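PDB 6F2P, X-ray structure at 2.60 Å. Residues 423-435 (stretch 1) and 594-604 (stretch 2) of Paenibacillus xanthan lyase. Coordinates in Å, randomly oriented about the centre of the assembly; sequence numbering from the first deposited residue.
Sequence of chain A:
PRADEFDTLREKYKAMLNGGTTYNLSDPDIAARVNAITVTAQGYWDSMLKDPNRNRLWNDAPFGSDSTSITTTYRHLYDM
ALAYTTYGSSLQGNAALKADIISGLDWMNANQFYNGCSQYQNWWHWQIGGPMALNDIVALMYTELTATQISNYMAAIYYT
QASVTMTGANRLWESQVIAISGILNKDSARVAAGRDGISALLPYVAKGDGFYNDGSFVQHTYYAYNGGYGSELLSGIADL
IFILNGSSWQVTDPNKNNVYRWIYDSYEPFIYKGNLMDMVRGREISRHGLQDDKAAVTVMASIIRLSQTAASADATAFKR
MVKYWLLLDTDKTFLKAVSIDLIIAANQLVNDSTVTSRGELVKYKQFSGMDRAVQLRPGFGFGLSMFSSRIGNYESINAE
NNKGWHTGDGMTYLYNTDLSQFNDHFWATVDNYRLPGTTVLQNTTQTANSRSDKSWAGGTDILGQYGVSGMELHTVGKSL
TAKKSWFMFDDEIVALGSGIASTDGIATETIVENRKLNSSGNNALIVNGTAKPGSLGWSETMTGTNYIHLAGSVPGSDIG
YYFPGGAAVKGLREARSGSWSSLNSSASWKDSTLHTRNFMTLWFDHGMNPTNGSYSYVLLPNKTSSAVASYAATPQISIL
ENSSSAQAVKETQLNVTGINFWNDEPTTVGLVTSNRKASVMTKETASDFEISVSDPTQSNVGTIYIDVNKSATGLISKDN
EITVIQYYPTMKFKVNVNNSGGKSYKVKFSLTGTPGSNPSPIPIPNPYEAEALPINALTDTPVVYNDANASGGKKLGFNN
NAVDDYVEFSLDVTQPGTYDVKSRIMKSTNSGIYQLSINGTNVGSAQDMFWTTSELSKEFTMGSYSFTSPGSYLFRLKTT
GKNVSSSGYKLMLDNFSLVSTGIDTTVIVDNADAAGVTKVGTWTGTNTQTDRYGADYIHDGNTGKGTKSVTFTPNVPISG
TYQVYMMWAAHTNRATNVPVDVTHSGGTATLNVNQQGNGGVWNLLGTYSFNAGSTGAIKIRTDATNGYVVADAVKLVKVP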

# COMPACT_ATOMS: atom_id res chain seq x y z
N ASN A 423 2.42 -19.22 -18.87
CA ASN A 423 3.50 -19.43 -19.83
C ASN A 423 2.94 -20.22 -21.03
O ASN A 423 1.74 -20.18 -21.27
CB ASN A 423 4.73 -20.07 -19.19
CG ASN A 423 4.39 -21.25 -18.30
OD1 ASN A 423 4.30 -22.38 -18.76
ND2 ASN A 423 4.22 -20.98 -17.00
N ASP A 424 3.80 -20.91 -21.77
CA ASP A 424 3.33 -21.68 -22.92
C ASP A 424 2.61 -20.75 -23.90
O ASP A 424 1.61 -21.11 -24.53
CB ASP A 424 2.45 -22.84 -22.43
CG ASP A 424 1.90 -23.70 -23.55
OD1 ASP A 424 2.63 -23.97 -24.53
OD2 ASP A 424 0.71 -24.09 -23.43
N HIS A 425 3.12 -19.52 -23.99
CA HIS A 425 2.62 -18.50 -24.91
C HIS A 425 1.26 -17.90 -24.56
O HIS A 425 0.57 -17.39 -25.44
CB HIS A 425 2.61 -19.00 -26.36
CG HIS A 425 3.91 -19.58 -26.79
ND1 HIS A 425 5.08 -18.86 -26.81
CD2 HIS A 425 4.24 -20.84 -27.17
CE1 HIS A 425 6.07 -19.63 -27.21
NE2 HIS A 425 5.59 -20.84 -27.43
N PHE A 426 0.90 -17.95 -23.28
CA PHE A 426 -0.28 -17.23 -22.80
C PHE A 426 -0.34 -15.79 -23.33
O PHE A 426 -1.33 -15.38 -23.94
CB PHE A 426 -0.34 -17.24 -21.26
CG PHE A 426 -1.33 -16.25 -20.69
CD1 PHE A 426 -2.65 -16.62 -20.51
CD2 PHE A 426 -0.94 -14.96 -20.37
CE1 PHE A 426 -3.57 -15.72 -20.02
CE2 PHE A 426 -1.85 -14.05 -19.87
CZ PHE A 426 -3.17 -14.44 -19.69
N TRP A 427 0.73 -15.03 -23.10
CA TRP A 427 0.74 -13.59 -23.40
C TRP A 427 0.70 -13.22 -24.88
O TRP A 427 0.29 -12.11 -25.22
CB TRP A 427 1.94 -12.91 -22.75
CG TRP A 427 1.78 -12.71 -21.27
CD1 TRP A 427 2.45 -13.37 -20.28
CD2 TRP A 427 0.87 -11.83 -20.61
NE1 TRP A 427 2.03 -12.93 -19.05
CE2 TRP A 427 1.06 -11.98 -19.22
CE3 TRP A 427 -0.08 -10.90 -21.07
CZ2 TRP A 427 0.33 -11.25 -18.28
CZ3 TRP A 427 -0.81 -10.19 -20.13
CH2 TRP A 427 -0.59 -10.36 -18.75
N ALA A 428 1.11 -14.13 -25.75
CA ALA A 428 1.17 -13.82 -27.18
C ALA A 428 -0.11 -14.21 -27.90
O ALA A 428 -0.26 -13.94 -29.10
CB ALA A 428 2.38 -14.49 -27.84
N THR A 429 -1.04 -14.83 -27.18
CA THR A 429 -2.30 -15.30 -27.76
C THR A 429 -3.54 -14.70 -27.10
O THR A 429 -4.56 -14.51 -27.77
CB THR A 429 -2.42 -16.83 -27.69
OG1 THR A 429 -2.08 -17.26 -26.37
CG2 THR A 429 -1.50 -17.50 -28.69
N VAL A 430 -3.48 -14.44 -25.79
CA VAL A 430 -4.63 -13.93 -25.04
C VAL A 430 -5.15 -12.60 -25.60
O VAL A 430 -4.39 -11.81 -26.16
CB VAL A 430 -4.30 -13.77 -23.52
CG1 VAL A 430 -3.38 -12.58 -23.29
CG2 VAL A 430 -5.57 -13.60 -22.71
N ASP A 431 -6.45 -12.36 -25.46
CA ASP A 431 -7.00 -11.07 -25.83
C ASP A 431 -6.65 -10.04 -24.76
O ASP A 431 -7.29 -9.98 -23.70
CB ASP A 431 -8.52 -11.17 -26.01
CG ASP A 431 -9.13 -9.85 -26.45
OD1 ASP A 431 -8.39 -8.85 -26.54
OD2 ASP A 431 -10.36 -9.82 -26.70
N ASN A 432 -5.62 -9.23 -25.03
CA ASN A 432 -5.15 -8.24 -24.07
C ASN A 432 -6.12 -7.08 -23.85
O ASN A 432 -5.85 -6.19 -23.04
CB ASN A 432 -3.77 -7.70 -24.46
CG ASN A 432 -2.66 -8.67 -24.16
OD1 ASN A 432 -2.21 -9.41 -25.03
ND2 ASN A 432 -2.21 -8.69 -22.91
N TYR A 433 -7.24 -7.09 -24.57
CA TYR A 433 -8.29 -6.11 -24.32
C TYR A 433 -9.24 -6.61 -23.23
O TYR A 433 -10.05 -5.84 -22.70
CB TYR A 433 -9.06 -5.81 -25.61
CG TYR A 433 -8.23 -5.19 -26.71
CD1 TYR A 433 -7.81 -3.86 -26.63
CD2 TYR A 433 -7.87 -5.92 -27.83
CE1 TYR A 433 -7.05 -3.29 -27.64
CE2 TYR A 433 -7.12 -5.36 -28.85
CZ TYR A 433 -6.71 -4.05 -28.75
OH TYR A 433 -5.95 -3.49 -29.76
N ARG A 434 -9.11 -7.89 -22.89
CA ARG A 434 -9.97 -8.54 -21.91
C ARG A 434 -9.19 -9.37 -20.91
O ARG A 434 -9.40 -10.58 -20.80
CB ARG A 434 -10.98 -9.44 -22.62
CG ARG A 434 -12.01 -8.68 -23.44
CD ARG A 434 -13.10 -9.58 -23.98
NE ARG A 434 -14.19 -8.79 -24.54
CZ ARG A 434 -14.99 -9.20 -25.53
NH1 ARG A 434 -14.81 -10.40 -26.06
NH2 ARG A 434 -15.96 -8.41 -25.97
N LEU A 435 -8.28 -8.71 -20.19
CA LEU A 435 -7.53 -9.36 -19.12
C LEU A 435 -8.40 -9.57 -17.86
O LEU A 435 -9.19 -8.69 -17.48
CB LEU A 435 -6.29 -8.53 -18.78
CG LEU A 435 -5.26 -8.42 -19.91
CD1 LEU A 435 -4.06 -7.57 -19.50
CD2 LEU A 435 -4.83 -9.81 -20.33
N LEU A 594 4.38 -17.52 -35.16
CA LEU A 594 2.97 -17.53 -34.80
C LEU A 594 2.67 -18.69 -33.85
O LEU A 594 3.30 -19.75 -33.92
CB LEU A 594 2.14 -17.68 -36.06
CG LEU A 594 0.67 -17.27 -35.99
CD1 LEU A 594 0.55 -15.76 -36.16
CD2 LEU A 594 -0.12 -18.03 -37.05
N HIS A 595 1.72 -18.47 -32.95
CA HIS A 595 1.31 -19.48 -31.97
C HIS A 595 -0.20 -19.46 -31.85
O HIS A 595 -0.82 -18.39 -31.97
CB HIS A 595 1.90 -19.17 -30.60
CG HIS A 595 3.39 -19.11 -30.58
ND1 HIS A 595 4.17 -20.24 -30.65
CD2 HIS A 595 4.24 -18.06 -30.50
CE1 HIS A 595 5.45 -19.89 -30.62
NE2 HIS A 595 5.51 -18.57 -30.53
N THR A 596 -0.79 -20.62 -31.60
CA THR A 596 -2.23 -20.69 -31.46
C THR A 596 -2.61 -21.37 -30.15
O THR A 596 -2.22 -22.51 -29.90
CB THR A 596 -2.91 -21.42 -32.64
OG1 THR A 596 -2.58 -20.75 -33.86
CG2 THR A 596 -4.41 -21.40 -32.45
N ARG A 597 -3.37 -20.65 -29.33
CA ARG A 597 -3.81 -21.17 -28.05
C ARG A 597 -5.32 -20.98 -27.86
O ARG A 597 -5.92 -20.09 -28.47
CB ARG A 597 -3.04 -20.49 -26.92
CG ARG A 597 -1.57 -20.85 -26.91
CD ARG A 597 -1.43 -22.34 -26.73
NE ARG A 597 -0.04 -22.74 -26.55
CZ ARG A 597 0.72 -23.25 -27.51
NH1 ARG A 597 0.23 -23.41 -28.74
NH2 ARG A 597 1.98 -23.59 -27.24
N ASN A 598 -5.91 -21.83 -27.02
CA ASN A 598 -7.36 -21.80 -26.79
C ASN A 598 -7.75 -21.13 -25.48
O ASN A 598 -7.08 -21.31 -24.46
CB ASN A 598 -7.93 -23.22 -26.82
CG ASN A 598 -7.57 -23.95 -28.10
OD1 ASN A 598 -7.73 -23.42 -29.20
ND2 ASN A 598 -7.06 -25.18 -27.95
N PHE A 599 -8.83 -20.36 -25.51
CA PHE A 599 -9.24 -19.58 -24.34
C PHE A 599 -10.74 -19.65 -24.05
O PHE A 599 -11.56 -19.69 -24.96
CB PHE A 599 -8.84 -18.11 -24.52
CG PHE A 599 -7.37 -17.85 -24.45
CD1 PHE A 599 -6.57 -17.99 -25.58
CD2 PHE A 599 -6.77 -17.46 -23.26
CE1 PHE A 599 -5.20 -17.75 -25.52
CE2 PHE A 599 -5.40 -17.21 -23.19
CZ PHE A 599 -4.61 -17.36 -24.33
N MET A 600 -11.07 -19.65 -22.76
CA MET A 600 -12.44 -19.47 -22.29
C MET A 600 -12.56 -18.11 -21.64
O MET A 600 -11.95 -17.85 -20.61
CB MET A 600 -12.81 -20.55 -21.27
CG MET A 600 -14.15 -20.28 -20.59
SD MET A 600 -15.52 -20.20 -21.78
CE MET A 600 -15.53 -21.91 -22.34
N THR A 601 -13.35 -17.24 -22.25
CA THR A 601 -13.50 -15.87 -21.77
C THR A 601 -14.91 -15.62 -21.23
O THR A 601 -15.90 -15.84 -21.94
CB THR A 601 -13.21 -14.89 -22.90
OG1 THR A 601 -12.02 -15.29 -23.57
CG2 THR A 601 -13.03 -13.48 -22.36
N LEU A 602 -15.01 -15.18 -19.98
CA LEU A 602 -16.30 -14.85 -19.37
C LEU A 602 -16.27 -13.39 -18.94
O LEU A 602 -15.29 -12.94 -18.35
CB LEU A 602 -16.56 -15.75 -18.16
CG LEU A 602 -16.42 -17.26 -18.35
CD1 LEU A 602 -16.56 -17.99 -17.02
CD2 LEU A 602 -17.43 -17.80 -19.34
N TRP A 603 -17.34 -12.64 -19.23
CA TRP A 603 -17.37 -11.23 -18.81
C TRP A 603 -18.76 -10.60 -18.66
O TRP A 603 -19.77 -11.18 -19.02
CB TRP A 603 -16.49 -10.38 -19.73
CG TRP A 603 -17.04 -10.12 -21.11
CD1 TRP A 603 -17.61 -8.97 -21.57
CD2 TRP A 603 -17.03 -11.02 -22.23
NE1 TRP A 603 -17.97 -9.10 -22.89
CE2 TRP A 603 -17.62 -10.35 -23.32
CE3 TRP A 603 -16.58 -12.34 -22.42
CZ2 TRP A 603 -17.78 -10.95 -24.57
CZ3 TRP A 603 -16.75 -12.93 -23.66
CH2 TRP A 603 -17.34 -12.23 -24.72
N PHE A 604 -18.78 -9.40 -18.08
CA PHE A 604 -19.99 -8.61 -17.95
C PHE A 604 -19.96 -7.47 -18.95
O PHE A 604 -18.91 -6.88 -19.22
CB PHE A 604 -20.09 -7.98 -16.56
CG PHE A 604 -20.12 -8.98 -15.43
CD1 PHE A 604 -21.14 -9.90 -15.32
CD2 PHE A 604 -19.14 -8.95 -14.45
CE1 PHE A 604 -21.17 -10.80 -14.27
CE2 PHE A 604 -19.17 -9.85 -13.38
CZ PHE A 604 -20.18 -10.78 -13.30

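The contact joins a turn-rich segment, 423-435, to a strand within 594-604 and buries 622 Å² counted over both sides. Along the strand, His 595, Arg 597, Phe 599, Thr 601 and Trp 603 all direct their CA-to-CB bonds toward the other segment, as the alternation of an extended chain requires. Three residues carry much of the description: Phe 599 and Arg 597 from the strand and Arg 434 from the opposing segment, which have 86, 83 and 77 Å² covered respectively.

Phe 599 is buried, and its ring meets the short, weakly bonded helix about 426-429 and the residue that follows it. Val 430 CA sits 4.0 Å from the centroid of the Phe 599 ring and 30° off the ring normal, a position over the face that qualifies as a CH-pi contact. The Val 430 side chain adds an apolar approach, CB to Phe 599 CE2 at 3.6 Å. The ring edge faces polar atoms instead: Thr 429 OG1 lies 3.3 Å from Phe 599 CZ, and Phe 426 O lies 3.9 Å from the same CZ, both near the ring plane. Phe 426 O is already engaged in its own segment, accepting from Val 430 N at 3.0 Å. Although the CA-to-CB bond of Phe 426 points away, its t rotamer (chi1 166°) brings the ring back far enough for CD1 to reach Phe 599 CE2 at 3.9 Å.

Arg 597 supplies the hydrogen bonds across the contact, and both go to Asp 424. Arg 597 NH2 donates to Asp 424 OD1 at 2.8 Å with an N-H...acceptor angle of 154°, which together with the opposite charges makes a salt bridge; the carboxylate oxygen lies near the guanidinium plane, where the N-H groups point. Arg 597 NE donates to Asp 424 O at 3.1 Å and a less linear 138°. One arginine therefore grips both side chain and backbone of a residue in the type I' turn from Asn 423 to Phe 426. Its third nitrogen turns to its own strand, Arg 597 NH1 donating to Thr 596 O at 2.9 Å. Nearer the backbone, Arg 597 CB packs 3.4 Å from Thr 429 OG1.

Beside this bridge, the rings of His 425 and His 595 stack face to face, with centroids 3.6 Å apart and planes at 15°; the closest atoms are His 425 NE2 and His 595 CE1, at 3.3 Å. Arg 597 NH2 approaches the edge of the His 425 ring, 3.6 Å from CD2.

Arg 434 closes the far end of the contact. Its guanidinium lies on Trp 603, with centres 3.9 Å apart and planes at 28°. CZ of Arg 434 is 3.9 Å from the centroid of the six-membered ring of Trp 603 and 29° off its normal, so the cation-pi geometry is over the face. NE and NH2 of Arg 434 are hydrogen-bonded elsewhere in the structure, while its CD meets Thr 601 CG2 at 4.2 Å.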